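Local atomic coordinates of hypothetical protein PH1789 (PDB entry 1WR2), a protein that is of unknown function but belongs to the ATP-grasp family, whose fold is built of alpha+beta lobes. Residues 18-23 with 232-237; 40-45 with 110-115; 47-52 with 82-87; 63-68 with 105-110; 76-81 with 91-96. All coordinates share one frame; numbering follows the deposited sequence.

Overall arrangement
Contacts 2 to 5 lie together in the lobe built on the four-stranded sheet. Contact 1 lies on the six-stranded sheet. Contacts 2 and 4 share Val110: strand 109-114 pairs with strand 40-42 in the first and with strand 59-64 in the second. Contact 5 joins strand 77-81, the neighbour of 59-64, to helix 84-101. The same helix meets helix 45-55 in contact 3, whose centre is about 9 Å from that of contact 2. Contacts 1 and 4 have centres about 14 Å apart. Val21 packs on Pro66, and Tyr23 on Met64 and Leu108, so the segment 18-23 leads from one sheet to the other.

Contact 1: residues 18-23 with 232-237; sequences TAMVEY and IILKPK
Met20 packs against Ile232 and Leu234 at the edge of the six-stranded antiparallel sheet of the ATP-grasp fold. The short strand 19-20 is outermost there and runs beside strand 225-234. Met20 and Ile232 lie side by side and point the same way, with SD of Met20 3.6 Å from CG2 of Ile232. CG of Met20 meets CD1 of Leu234 at 3.8 Å. Val8 and Val12 of helix 3-14 touch Met20, and Ile9 and Leu13 touch Leu234, so this helix covers that face. On the other face, CB of Ala19 meets CD1 of Ile233 at 3.7 Å. Ile233 has CD1 turned back toward the neighbouring strand (chi2 -54°).

Two backbone bonds join the strands. Leu234 N donates to Thr18 O at 2.6 Å, a short bond with an N-H...O angle of 171°. Met20 N donates to Ile232 O at 2.9 Å. Past Met20 the chain turns into helix 22-30, with Val21 as its N-cap residue. Beside the strand end, a water lies within donating distance of Met20 O (2.7 Å) and Ile232 O (3.0 Å).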
# COMPACT_ATOMS: atom_id res chain seq x y z
N THR A 18 15.66 -6.75 -0.20
CA THR A 18 14.84 -6.86 -1.39
C THR A 18 13.42 -6.39 -1.07
O THR A 18 12.73 -5.84 -1.93
CB THR A 18 14.79 -8.30 -1.92
OG1 THR A 18 14.10 -9.13 -1.00
CG2 THR A 18 16.21 -8.83 -2.12
N ALA A 19 12.98 -6.61 0.17
CA ALA A 19 11.64 -6.21 0.57
C ALA A 19 11.60 -4.79 1.14
O ALA A 19 12.32 -4.47 2.08
CB ALA A 19 11.07 -7.19 1.58
N MET A 20 10.74 -3.95 0.57
CA MET A 20 10.61 -2.58 1.05
C MET A 20 9.52 -2.51 2.12
O MET A 20 8.49 -3.17 2.01
CB MET A 20 10.22 -1.65 -0.11
CG MET A 20 11.17 -1.68 -1.28
SD MET A 20 10.75 -0.44 -2.53
CE MET A 20 11.41 1.04 -1.77
N VAL A 21 9.75 -1.70 3.16
CA VAL A 21 8.76 -1.54 4.21
C VAL A 21 7.70 -0.56 3.71
O VAL A 21 7.93 0.16 2.75
CB VAL A 21 9.39 -1.04 5.54
CG1 VAL A 21 10.36 -2.09 6.08
CG2 VAL A 21 10.11 0.27 5.31
N GLU A 22 6.55 -0.54 4.36
CA GLU A 22 5.45 0.31 3.93
C GLU A 22 5.80 1.76 3.57
O GLU A 22 5.39 2.24 2.52
CB GLU A 22 4.33 0.32 4.98
CG GLU A 22 3.06 1.01 4.53
CD GLU A 22 1.95 0.92 5.57
OE1 GLU A 22 2.07 0.11 6.52
OE2 GLU A 22 0.95 1.66 5.43
N TYR A 23 6.56 2.45 4.42
CA TYR A 23 6.87 3.84 4.11
C TYR A 23 7.77 3.98 2.90
O TYR A 23 7.65 4.96 2.17
CB TYR A 23 7.45 4.57 5.34
CG TYR A 23 8.92 4.33 5.62
CD1 TYR A 23 9.91 4.97 4.87
CD2 TYR A 23 9.31 3.46 6.63
CE1 TYR A 23 11.27 4.74 5.14
CE2 TYR A 23 10.66 3.23 6.90
CZ TYR A 23 11.63 3.87 6.15
OH TYR A 23 12.95 3.62 6.41
N ILE A 232 6.34 -3.67 -1.83
CA ILE A 232 7.15 -3.73 -3.03
C ILE A 232 8.34 -4.65 -2.76
O ILE A 232 9.04 -4.50 -1.76
CB ILE A 232 7.69 -2.33 -3.43
CG1 ILE A 232 6.52 -1.40 -3.78
CG2 ILE A 232 8.63 -2.44 -4.62
CD1 ILE A 232 6.95 0.02 -4.16
N ILE A 233 8.52 -5.63 -3.65
CA ILE A 233 9.63 -6.58 -3.54
C ILE A 233 10.57 -6.27 -4.71
O ILE A 233 10.16 -6.32 -5.87
CB ILE A 233 9.17 -8.04 -3.66
CG1 ILE A 233 8.17 -8.37 -2.55
CG2 ILE A 233 10.38 -8.97 -3.60
CD1 ILE A 233 8.67 -8.05 -1.14
N LEU A 234 11.82 -5.95 -4.39
CA LEU A 234 12.80 -5.60 -5.40
C LEU A 234 13.63 -6.79 -5.87
O LEU A 234 13.74 -7.81 -5.19
CB LEU A 234 13.73 -4.51 -4.86
CG LEU A 234 13.06 -3.20 -4.42
CD1 LEU A 234 14.09 -2.34 -3.70
CD2 LEU A 234 12.50 -2.48 -5.64
N LYS A 235 14.20 -6.64 -7.06
CA LYS A 235 15.05 -7.65 -7.66
C LYS A 235 16.48 -7.32 -7.28
O LYS A 235 16.89 -6.15 -7.32
CB LYS A 235 14.89 -7.66 -9.19
CG LYS A 235 13.55 -8.24 -9.64
CD LYS A 235 12.98 -7.52 -10.86
CE LYS A 235 13.67 -7.91 -12.14
NZ LYS A 235 12.87 -7.41 -13.29
N PRO A 236 17.27 -8.33 -6.90
CA PRO A 236 18.68 -8.20 -6.52
C PRO A 236 19.63 -7.88 -7.71
O PRO A 236 19.41 -8.28 -8.84
CB PRO A 236 19.10 -9.51 -5.86
CG PRO A 236 18.17 -10.59 -6.40
CD PRO A 236 16.88 -9.74 -6.80
N LYS A 237 20.70 -7.08 -7.40
CA LYS A 237 21.81 -6.77 -8.35
C LYS A 237 21.45 -5.98 -9.66
O LYS A 237 21.59 -4.77 -9.74
CB LYS A 237 22.52 -8.08 -8.72
CG LYS A 237 23.83 -7.82 -9.46
CD LYS A 237 24.66 -9.09 -9.65
CE LYS A 237 25.90 -8.86 -10.53
NZ LYS A 237 26.66 -10.10 -10.64
O HOH W 1 7.28 -5.10 0.64

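Contact 2: residues 40-45 with 110-115; sequences KLAKTL and VLVAPM
Lys40 O accepts a nearly straight hydrogen bond from Val112 N, 2.8 Å long with an N-H...O angle of 177°. The same oxygen receives a weaker CA-H...O contact from Leu111 CA at 3.5 Å. This is the antiparallel pairing of edge strand 40-42 with strand 109-114 in the four-stranded sheet of the ATP-grasp domain. Lys40 with Val112 and Ala42 with Val110 are hydrogen-bonded pairs, and Leu41 with Leu111 between them is a non-hydrogen-bonded pair. Lys40 N returns a bond to Val112 O. Ala42 and Val110 bond in both directions, and Val110 N donates to Ala42 O at 2.8 Å. Four bonds therefore fasten a strand of just three residues. The directions of segments 40-42 and 110-114 are 141° apart, well short of strictly antiparallel.

On the face of Lys40, Ala42, Val110 and Val112, CB of Ala42 meets CG2 of Val112 at 4.0 Å. Helix 45-55 covers Ala42 through Ala48 and Tyr51. Trp91 and His95 of helix 84-101 lie on Val110. The amine of Lys40 leads away from strand 109-114 and forms a salt bridge with Glu38.

The opposite face carries Leu41 and Leu111. Tyr23 packs on both of them. Leu111 has CG anti to its backbone N (chi1 -156°), and its CD1 lies against the Lys40 carbonyl. CD1 of Leu41 approaches Val110 N at 3.7 Å.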
# COMPACT_ATOMS: atom_id res chain seq x y z
N LYS A 40 3.62 10.14 8.70
CA LYS A 40 4.94 10.49 9.21
C LYS A 40 5.62 9.30 9.87
O LYS A 40 4.98 8.49 10.53
CB LYS A 40 4.85 11.64 10.21
CG LYS A 40 4.68 13.03 9.59
CD LYS A 40 3.25 13.28 9.15
CE LYS A 40 3.01 14.78 9.00
NZ LYS A 40 3.99 15.42 8.09
N LEU A 41 6.93 9.22 9.71
CA LEU A 41 7.71 8.14 10.29
C LEU A 41 8.36 8.60 11.59
O LEU A 41 9.34 9.35 11.58
CB LEU A 41 8.80 7.67 9.32
CG LEU A 41 9.70 6.53 9.84
CD1 LEU A 41 8.85 5.33 10.17
CD2 LEU A 41 10.74 6.18 8.80
N ALA A 42 7.82 8.16 12.71
CA ALA A 42 8.35 8.53 14.02
C ALA A 42 9.50 7.60 14.42
O ALA A 42 9.40 6.39 14.28
CB ALA A 42 7.24 8.48 15.07
N LYS A 43 10.60 8.17 14.91
CA LYS A 43 11.73 7.36 15.34
C LYS A 43 11.68 7.18 16.86
O LYS A 43 12.35 6.31 17.41
CB LYS A 43 13.05 8.03 14.95
CG LYS A 43 13.26 8.18 13.44
CD LYS A 43 13.25 6.83 12.75
CE LYS A 43 13.41 6.95 11.23
NZ LYS A 43 14.75 7.48 10.83
N THR A 44 10.89 8.01 17.53
CA THR A 44 10.74 7.94 18.99
C THR A 44 9.28 8.18 19.35
O THR A 44 8.49 8.64 18.52
CB THR A 44 11.57 9.02 19.73
OG1 THR A 44 11.06 10.32 19.41
CG2 THR A 44 13.04 8.94 19.33
N LEU A 45 8.92 7.86 20.60
CA LEU A 45 7.56 8.07 21.06
C LEU A 45 7.24 9.57 21.08
O LEU A 45 6.13 9.98 20.76
CB LEU A 45 7.37 7.45 22.45
CG LEU A 45 6.05 7.73 23.18
CD1 LEU A 45 4.86 7.33 22.33
CD2 LEU A 45 6.06 6.95 24.49
N VAL A 110 8.21 3.96 13.54
CA VAL A 110 6.78 3.70 13.56
C VAL A 110 6.04 4.69 12.68
O VAL A 110 6.20 5.90 12.82
CB VAL A 110 6.20 3.80 14.98
CG1 VAL A 110 4.70 3.57 14.94
CG2 VAL A 110 6.87 2.78 15.87
N LEU A 111 5.22 4.17 11.78
CA LEU A 111 4.47 5.02 10.88
C LEU A 111 3.22 5.52 11.60
O LEU A 111 2.44 4.73 12.17
CB LEU A 111 4.08 4.22 9.62
CG LEU A 111 3.79 5.02 8.35
CD1 LEU A 111 4.90 6.02 8.10
CD2 LEU A 111 3.65 4.06 7.16
N VAL A 112 3.06 6.84 11.62
CA VAL A 112 1.90 7.47 12.24
C VAL A 112 1.05 7.94 11.07
O VAL A 112 1.48 8.81 10.32
CB VAL A 112 2.28 8.70 13.09
CG1 VAL A 112 1.05 9.25 13.78
CG2 VAL A 112 3.34 8.34 14.11
N ALA A 113 -0.13 7.36 10.92
CA ALA A 113 -1.00 7.72 9.81
C ALA A 113 -2.40 8.08 10.27
O ALA A 113 -2.75 7.89 11.43
CB ALA A 113 -1.06 6.56 8.82
N PRO A 114 -3.22 8.59 9.35
CA PRO A 114 -4.58 8.97 9.72
C PRO A 114 -5.56 7.81 9.59
O PRO A 114 -5.28 6.80 8.93
CB PRO A 114 -4.89 10.10 8.74
CG PRO A 114 -4.20 9.61 7.48
CD PRO A 114 -2.87 9.10 8.01
N MET A 115 -6.70 7.95 10.26
CA MET A 115 -7.76 6.96 10.17
C MET A 115 -8.56 7.39 8.95
O MET A 115 -9.39 8.30 9.01
CB MET A 115 -8.64 7.00 11.42
CG MET A 115 -8.10 6.19 12.59
SD MET A 115 -8.09 4.41 12.25
CE MET A 115 -9.84 4.04 12.47

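Contact 3: residues 47-52 with 82-87; sequences EALEYA and KNEEEL
Leu87 points its CB toward helix 45-55 and fills the join between that helix and the start of helix 84-101. This is helix-helix packing in the alpha/beta lobe of the ATP-grasp domain. CG of Leu87 stands anti to the backbone N (chi1 -168°), and the two methyls beyond it do the touching. CD1 presses on CB of Ala52 at 3.5 Å, tighter than usual for two carbons. It also lies 4.1 Å from Ala48 O. CD2 meets CD2 of Leu49 at 3.7 Å and CB of Ala48 at a looser distance. Leu87 thus sits against Ala48, Leu49 and Ala52, and the small alanines allow it close to the helix backbone. Tyr57 and Ile81 also touch Leu87.

The Leu49 side chain also reaches Glu84. The two cross at about a right angle, and CD2 of Leu49 meets CG of Glu84 at 3.4 Å. Leu49 meets mainly this CG methylene of Glu84. The carboxylate continues past the leucine to a water, which donates to Glu84 OE1 and to Leu49 O and so bridges the two helices. No direct hydrogen bond joins the two segments.

The start of the second helix is fixed by its own side chains. Asn83 is the N-cap residue, and its OD1 accepts from Glu86 N at 2.9 Å. Glu86 turns its carboxylate back to the chain before the helix, where OE1 accepts from Lys82 N from above the carboxylate plane at 2.9 Å.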
# COMPACT_ATOMS: atom_id res chain seq x y z
N GLU A 47 8.42 11.82 19.10
CA GLU A 47 8.17 12.19 17.71
C GLU A 47 6.76 11.80 17.29
O GLU A 47 6.06 12.58 16.64
CB GLU A 47 9.18 11.52 16.79
CG GLU A 47 10.50 12.27 16.66
CD GLU A 47 11.47 11.58 15.72
OE1 GLU A 47 11.00 10.99 14.72
OE2 GLU A 47 12.69 11.63 15.97
N ALA A 48 6.34 10.59 17.65
CA ALA A 48 5.02 10.10 17.30
C ALA A 48 3.94 11.00 17.90
O ALA A 48 2.95 11.30 17.25
CB ALA A 48 4.84 8.67 17.78
N LEU A 49 4.15 11.41 19.14
CA LEU A 49 3.18 12.27 19.80
C LEU A 49 3.02 13.59 19.04
O LEU A 49 1.90 14.09 18.90
CB LEU A 49 3.61 12.53 21.25
CG LEU A 49 3.58 11.29 22.15
CD1 LEU A 49 4.11 11.65 23.53
CD2 LEU A 49 2.15 10.75 22.25
N GLU A 50 4.13 14.12 18.54
CA GLU A 50 4.12 15.37 17.78
C GLU A 50 3.36 15.19 16.47
O GLU A 50 2.46 15.97 16.16
CB GLU A 50 5.55 15.80 17.44
CG GLU A 50 6.42 16.18 18.62
CD GLU A 50 7.79 16.69 18.18
OE1 GLU A 50 8.57 15.89 17.61
OE2 GLU A 50 8.08 17.88 18.41
N TYR A 51 3.74 14.17 15.70
CA TYR A 51 3.10 13.88 14.42
C TYR A 51 1.61 13.61 14.58
O TYR A 51 0.81 13.98 13.72
CB TYR A 51 3.76 12.67 13.74
CG TYR A 51 5.19 12.87 13.30
CD1 TYR A 51 5.58 14.04 12.64
CD2 TYR A 51 6.15 11.87 13.49
CE1 TYR A 51 6.89 14.20 12.18
CE2 TYR A 51 7.46 12.03 13.03
CZ TYR A 51 7.82 13.19 12.38
OH TYR A 51 9.11 13.34 11.91
N ALA A 52 1.24 12.96 15.68
CA ALA A 52 -0.16 12.65 15.93
C ALA A 52 -0.94 13.96 16.04
O ALA A 52 -1.98 14.12 15.41
CB ALA A 52 -0.30 11.86 17.22
N LYS A 82 -7.28 7.25 19.93
CA LYS A 82 -7.95 8.53 20.15
C LYS A 82 -7.19 9.64 20.86
O LYS A 82 -7.52 10.82 20.69
CB LYS A 82 -9.27 8.29 20.87
CG LYS A 82 -10.14 7.22 20.20
CD LYS A 82 -11.58 7.24 20.69
CE LYS A 82 -11.68 7.16 22.21
NZ LYS A 82 -11.28 8.45 22.86
N ASN A 83 -6.17 9.30 21.65
CA ASN A 83 -5.44 10.33 22.36
C ASN A 83 -4.00 9.98 22.69
O ASN A 83 -3.52 8.89 22.39
CB ASN A 83 -6.18 10.68 23.66
CG ASN A 83 -6.36 9.47 24.55
OD1 ASN A 83 -5.38 8.84 24.97
ND2 ASN A 83 -7.62 9.13 24.85
N GLU A 84 -3.32 10.93 23.33
CA GLU A 84 -1.92 10.78 23.70
C GLU A 84 -1.61 9.64 24.67
O GLU A 84 -0.58 8.98 24.53
CB GLU A 84 -1.42 12.12 24.26
CG GLU A 84 0.06 12.14 24.59
CD GLU A 84 0.57 13.55 24.83
OE1 GLU A 84 0.53 14.37 23.88
OE2 GLU A 84 1.01 13.85 25.97
N GLU A 85 -2.48 9.42 25.65
CA GLU A 85 -2.26 8.35 26.63
C GLU A 85 -2.34 6.99 25.94
O GLU A 85 -1.52 6.11 26.18
CB GLU A 85 -3.31 8.41 27.75
CG GLU A 85 -3.29 9.70 28.58
CD GLU A 85 -3.64 10.94 27.77
OE1 GLU A 85 -4.69 10.92 27.09
OE2 GLU A 85 -2.88 11.93 27.82
N GLU A 86 -3.34 6.84 25.08
CA GLU A 86 -3.53 5.60 24.34
C GLU A 86 -2.40 5.36 23.33
O GLU A 86 -2.02 4.22 23.08
CB GLU A 86 -4.89 5.62 23.64
CG GLU A 86 -5.05 4.59 22.53
CD GLU A 86 -6.50 4.29 22.20
OE1 GLU A 86 -7.30 5.25 22.07
OE2 GLU A 86 -6.84 3.09 22.06
N LEU A 87 -1.87 6.44 22.76
CA LEU A 87 -0.78 6.32 21.79
C LEU A 87 0.47 5.82 22.51
O LEU A 87 1.22 5.01 21.97
CB LEU A 87 -0.51 7.68 21.12
CG LEU A 87 0.39 7.70 19.88
CD1 LEU A 87 0.14 8.97 19.06
CD2 LEU A 87 1.84 7.62 20.29
O HOH W 2 -0.17 13.99 20.93

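Contact 4: residues 63-68 with 105-110; sequences LMSPQI and AEILGV
Leu63 and Val110 form an antiparallel non-hydrogen-bonded pair, and Met64 with Gly109 is the hydrogen-bonded pair that follows. Met64 N donates to Gly109 O at 2.8 Å, but the return bond to Met64 O comes from Leu108 N, an offset of one residue consistent with a beta bulge. At the backbone angles of Gly109 (phi 141°) a CB would press on the carbonyl O of Leu108. Ser65 OG donates to Glu106 O at 2.7 Å, from about 40° above the carbonyl plane. The same OG accepts a longer bond from Gln67 N, 3.3 Å, which makes an ST turn inside the type I turn 65-68. In Gln67 chi2 of 63° folds CD back, and OE1 on it accepts from Glu106 N at 2.7 Å. The backbone N and O of Glu106 are thus both gripped by side chains of one turn.

Strands 59-64 and 109-114 are the two inner strands of the four-stranded sheet in this ATP-grasp domain, and the turn and the loop 105-108 extend their pairing past the sheet.

CD2 of Leu63 meets CD1 of Ile107 at 3.8 Å, the two side chains crossing at about a right angle. The Pro66 ring lies obliquely across Leu108, with CG 3.9 Å from CD1. At the outer edge a water accepts from Gln67 NE2 and donates to Glu106 OE1, the latter bond 2.6 Å long.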
# COMPACT_ATOMS: atom_id res chain seq x y z
N LEU A 63 4.31 -0.42 13.10
CA LEU A 63 5.74 -0.61 13.27
C LEU A 63 6.40 -0.97 11.95
O LEU A 63 5.94 -1.85 11.22
CB LEU A 63 6.02 -1.70 14.31
CG LEU A 63 7.49 -1.91 14.65
CD1 LEU A 63 7.62 -2.32 16.10
CD2 LEU A 63 8.10 -2.94 13.72
N MET A 64 7.50 -0.28 11.65
CA MET A 64 8.24 -0.51 10.42
C MET A 64 9.48 -1.35 10.71
O MET A 64 10.32 -0.98 11.52
CB MET A 64 8.66 0.82 9.80
CG MET A 64 7.49 1.69 9.32
SD MET A 64 6.63 0.97 7.89
CE MET A 64 5.20 0.21 8.65
N SER A 65 9.57 -2.49 10.03
CA SER A 65 10.70 -3.40 10.19
C SER A 65 10.81 -4.31 8.98
O SER A 65 9.83 -4.94 8.58
CB SER A 65 10.53 -4.27 11.44
OG SER A 65 11.57 -5.24 11.51
N PRO A 66 12.00 -4.39 8.38
CA PRO A 66 12.22 -5.24 7.20
C PRO A 66 11.94 -6.71 7.54
O PRO A 66 11.68 -7.51 6.65
CB PRO A 66 13.68 -5.01 6.86
CG PRO A 66 13.97 -3.64 7.44
CD PRO A 66 13.24 -3.69 8.75
N GLN A 67 12.00 -7.05 8.82
CA GLN A 67 11.76 -8.43 9.26
C GLN A 67 10.29 -8.71 9.55
O GLN A 67 9.90 -9.87 9.71
CB GLN A 67 12.57 -8.75 10.52
CG GLN A 67 14.06 -8.83 10.32
CD GLN A 67 14.66 -7.51 9.87
OE1 GLN A 67 14.43 -6.48 10.49
NE2 GLN A 67 15.43 -7.55 8.78
N ILE A 68 9.49 -7.65 9.63
CA ILE A 68 8.07 -7.81 9.92
C ILE A 68 7.25 -7.16 8.81
O ILE A 68 6.71 -6.07 8.99
CB ILE A 68 7.72 -7.15 11.26
CG1 ILE A 68 8.70 -7.61 12.34
CG2 ILE A 68 6.30 -7.52 11.65
CD1 ILE A 68 8.48 -6.96 13.68
N ALA A 105 14.60 -8.39 14.92
CA ALA A 105 14.14 -7.42 13.93
C ALA A 105 14.78 -6.04 14.03
O ALA A 105 14.98 -5.51 15.12
CB ALA A 105 12.62 -7.28 14.01
N GLU A 106 15.10 -5.46 12.88
CA GLU A 106 15.63 -4.10 12.85
C GLU A 106 14.39 -3.21 12.88
O GLU A 106 13.50 -3.37 12.05
CB GLU A 106 16.43 -3.87 11.55
CG GLU A 106 16.69 -2.39 11.25
CD GLU A 106 17.56 -2.16 10.03
OE1 GLU A 106 17.40 -2.88 9.02
OE2 GLU A 106 18.41 -1.25 10.07
N ILE A 107 14.31 -2.29 13.84
CA ILE A 107 13.15 -1.41 13.91
C ILE A 107 13.52 -0.09 13.25
O ILE A 107 14.35 0.65 13.75
CB ILE A 107 12.71 -1.15 15.37
CG1 ILE A 107 12.50 -2.47 16.11
CG2 ILE A 107 11.41 -0.36 15.38
CD1 ILE A 107 11.40 -3.35 15.54
N LEU A 108 12.91 0.20 12.11
CA LEU A 108 13.20 1.43 11.38
C LEU A 108 12.41 2.61 11.92
O LEU A 108 12.73 3.77 11.62
CB LEU A 108 12.89 1.26 9.89
CG LEU A 108 13.74 0.23 9.14
CD1 LEU A 108 13.30 0.18 7.68
CD2 LEU A 108 15.20 0.62 9.24
N GLY A 109 11.37 2.33 12.70
CA GLY A 109 10.55 3.39 13.25
C GLY A 109 9.09 3.01 13.24
O GLY A 109 8.76 1.86 12.96
N VAL A 110 8.21 3.96 13.54
CA VAL A 110 6.78 3.70 13.56
C VAL A 110 6.04 4.69 12.68
O VAL A 110 6.20 5.90 12.82
CB VAL A 110 6.20 3.80 14.98
CG1 VAL A 110 4.70 3.57 14.94
CG2 VAL A 110 6.87 2.78 15.87
O HOH W 3 17.62 -5.44 8.51

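Contact 5: residues 76-81 with 91-96; sequences VVMLNI and WEEIHE
Ile94 meets Val76 and Met78 through its CG2 methyl. This methyl lies 3.4 Å from Val76 O and 3.6 Å from CG of Met78. Met78 and Ile94 slide past each other in opposite directions. CG1 of Val76 comes to 3.7 Å from Ile94 O. In Met78, chi2 (-63°) bends SD aside, and CE, carried on by an extended chi3, meets OE1 of Glu93 at 3.2 Å. The other carboxylate oxygen, OE2, forms a salt bridge with Lys90.

The chain passes from strand 77-81 into helix 84-101 through a short connection, Lys82 and Asn83. Segments 77-81 and 91-96 run roughly antiparallel, with directions 153° apart. This strand-then-helix unit lies at one edge of the four-stranded sheet of the ATP-grasp domain. Backbone hydrogen bonds join Val76 to Leu63 and Met78 to Leu61 of strand 59-64. Trp91 and His95 point their CB away from strand 77-81. His95 ND1 donates to Trp91 O at 2.9 Å, and CE1 of His95 lies over one face of the Trp91 ring, toward the rim. Both pack on Val110.

No hydrogen bond crosses between the segments. The contact is largely apolar, but the Met78 methyl lies against a carboxylate oxygen, where weak polarisation may contribute.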
# COMPACT_ATOMS: atom_id res chain seq x y z
N VAL A 76 1.52 -5.62 14.87
CA VAL A 76 2.32 -4.42 15.12
C VAL A 76 1.63 -3.19 14.52
O VAL A 76 2.26 -2.15 14.34
CB VAL A 76 3.76 -4.55 14.55
CG1 VAL A 76 4.48 -5.68 15.25
CG2 VAL A 76 3.73 -4.79 13.05
N VAL A 77 0.34 -3.33 14.20
CA VAL A 77 -0.47 -2.23 13.66
C VAL A 77 -1.63 -2.00 14.63
O VAL A 77 -2.40 -2.92 14.89
CB VAL A 77 -1.07 -2.57 12.27
CG1 VAL A 77 -2.14 -1.54 11.88
CG2 VAL A 77 0.03 -2.58 11.22
N MET A 78 -1.75 -0.79 15.16
CA MET A 78 -2.83 -0.45 16.09
C MET A 78 -3.68 0.69 15.52
O MET A 78 -3.16 1.73 15.11
CB MET A 78 -2.27 -0.05 17.46
CG MET A 78 -1.66 -1.22 18.25
SD MET A 78 -2.88 -2.51 18.67
CE MET A 78 -1.82 -3.74 19.42
N LEU A 79 -4.99 0.48 15.50
CA LEU A 79 -5.91 1.45 14.93
C LEU A 79 -6.70 2.32 15.90
O LEU A 79 -6.71 2.10 17.11
CB LEU A 79 -6.90 0.72 14.01
CG LEU A 79 -6.35 -0.24 12.96
CD1 LEU A 79 -7.52 -0.81 12.17
CD2 LEU A 79 -5.40 0.47 12.01
N ASN A 80 -7.36 3.33 15.32
CA ASN A 80 -8.20 4.27 16.04
C ASN A 80 -7.72 4.72 17.42
O ASN A 80 -8.46 4.64 18.41
CB ASN A 80 -9.63 3.72 16.12
CG ASN A 80 -10.66 4.80 16.38
OD1 ASN A 80 -11.15 5.44 15.45
ND2 ASN A 80 -11.01 5.00 17.65
N ILE A 81 -6.47 5.18 17.48
CA ILE A 81 -5.88 5.68 18.71
C ILE A 81 -6.45 7.08 18.91
O ILE A 81 -6.13 8.00 18.15
CB ILE A 81 -4.35 5.76 18.58
CG1 ILE A 81 -3.78 4.34 18.37
CG2 ILE A 81 -3.77 6.44 19.79
CD1 ILE A 81 -2.32 4.30 17.94
N TRP A 91 2.12 2.27 21.60
CA TRP A 91 3.49 2.34 21.13
C TRP A 91 4.26 1.22 21.83
O TRP A 91 5.08 0.54 21.22
CB TRP A 91 4.09 3.71 21.47
CG TRP A 91 5.57 3.79 21.22
CD1 TRP A 91 6.56 3.24 21.98
CD2 TRP A 91 6.21 4.40 20.10
NE1 TRP A 91 7.79 3.48 21.40
CE2 TRP A 91 7.60 4.19 20.25
CE3 TRP A 91 5.75 5.11 18.98
CZ2 TRP A 91 8.53 4.66 19.32
CZ3 TRP A 91 6.68 5.58 18.06
CH2 TRP A 91 8.05 5.35 18.24
N GLU A 92 3.99 1.03 23.12
CA GLU A 92 4.65 -0.02 23.88
C GLU A 92 4.21 -1.39 23.39
O GLU A 92 5.02 -2.30 23.23
CB GLU A 92 4.34 0.11 25.38
CG GLU A 92 5.02 1.29 26.08
CD GLU A 92 4.71 1.34 27.57
OE1 GLU A 92 3.53 1.49 27.94
OE2 GLU A 92 5.67 1.23 28.38
N GLU A 93 2.91 -1.54 23.14
CA GLU A 93 2.37 -2.80 22.67
C GLU A 93 3.00 -3.31 21.39
O GLU A 93 3.49 -4.45 21.35
CB GLU A 93 0.87 -2.68 22.43
CG GLU A 93 0.03 -2.78 23.67
CD GLU A 93 -1.38 -3.15 23.33
OE1 GLU A 93 -1.56 -4.14 22.58
OE2 GLU A 93 -2.31 -2.47 23.81
N ILE A 94 2.99 -2.49 20.34
CA ILE A 94 3.54 -2.93 19.06
C ILE A 94 5.00 -3.32 19.16
O ILE A 94 5.44 -4.23 18.46
CB ILE A 94 3.37 -1.86 17.94
CG1 ILE A 94 4.11 -0.57 18.30
CG2 ILE A 94 1.88 -1.60 17.71
CD1 ILE A 94 3.99 0.51 17.23
N HIS A 95 5.76 -2.65 20.02
CA HIS A 95 7.16 -3.01 20.17
C HIS A 95 7.28 -4.37 20.86
O HIS A 95 8.17 -5.15 20.53
CB HIS A 95 7.92 -1.94 20.96
CG HIS A 95 8.37 -0.79 20.11
ND1 HIS A 95 7.55 0.28 19.81
CD2 HIS A 95 9.55 -0.55 19.49
CE1 HIS A 95 8.20 1.13 19.04
NE2 HIS A 95 9.42 0.65 18.82
N GLU A 96 6.38 -4.64 21.79
CA GLU A 96 6.37 -5.91 22.51
C GLU A 96 5.99 -7.00 21.52
O GLU A 96 6.63 -8.05 21.46
CB GLU A 96 5.35 -5.89 23.65
CG GLU A 96 5.55 -4.77 24.67
CD GLU A 96 4.44 -4.72 25.71
OE1 GLU A 96 3.28 -5.00 25.36
OE2 GLU A 96 4.72 -4.38 26.88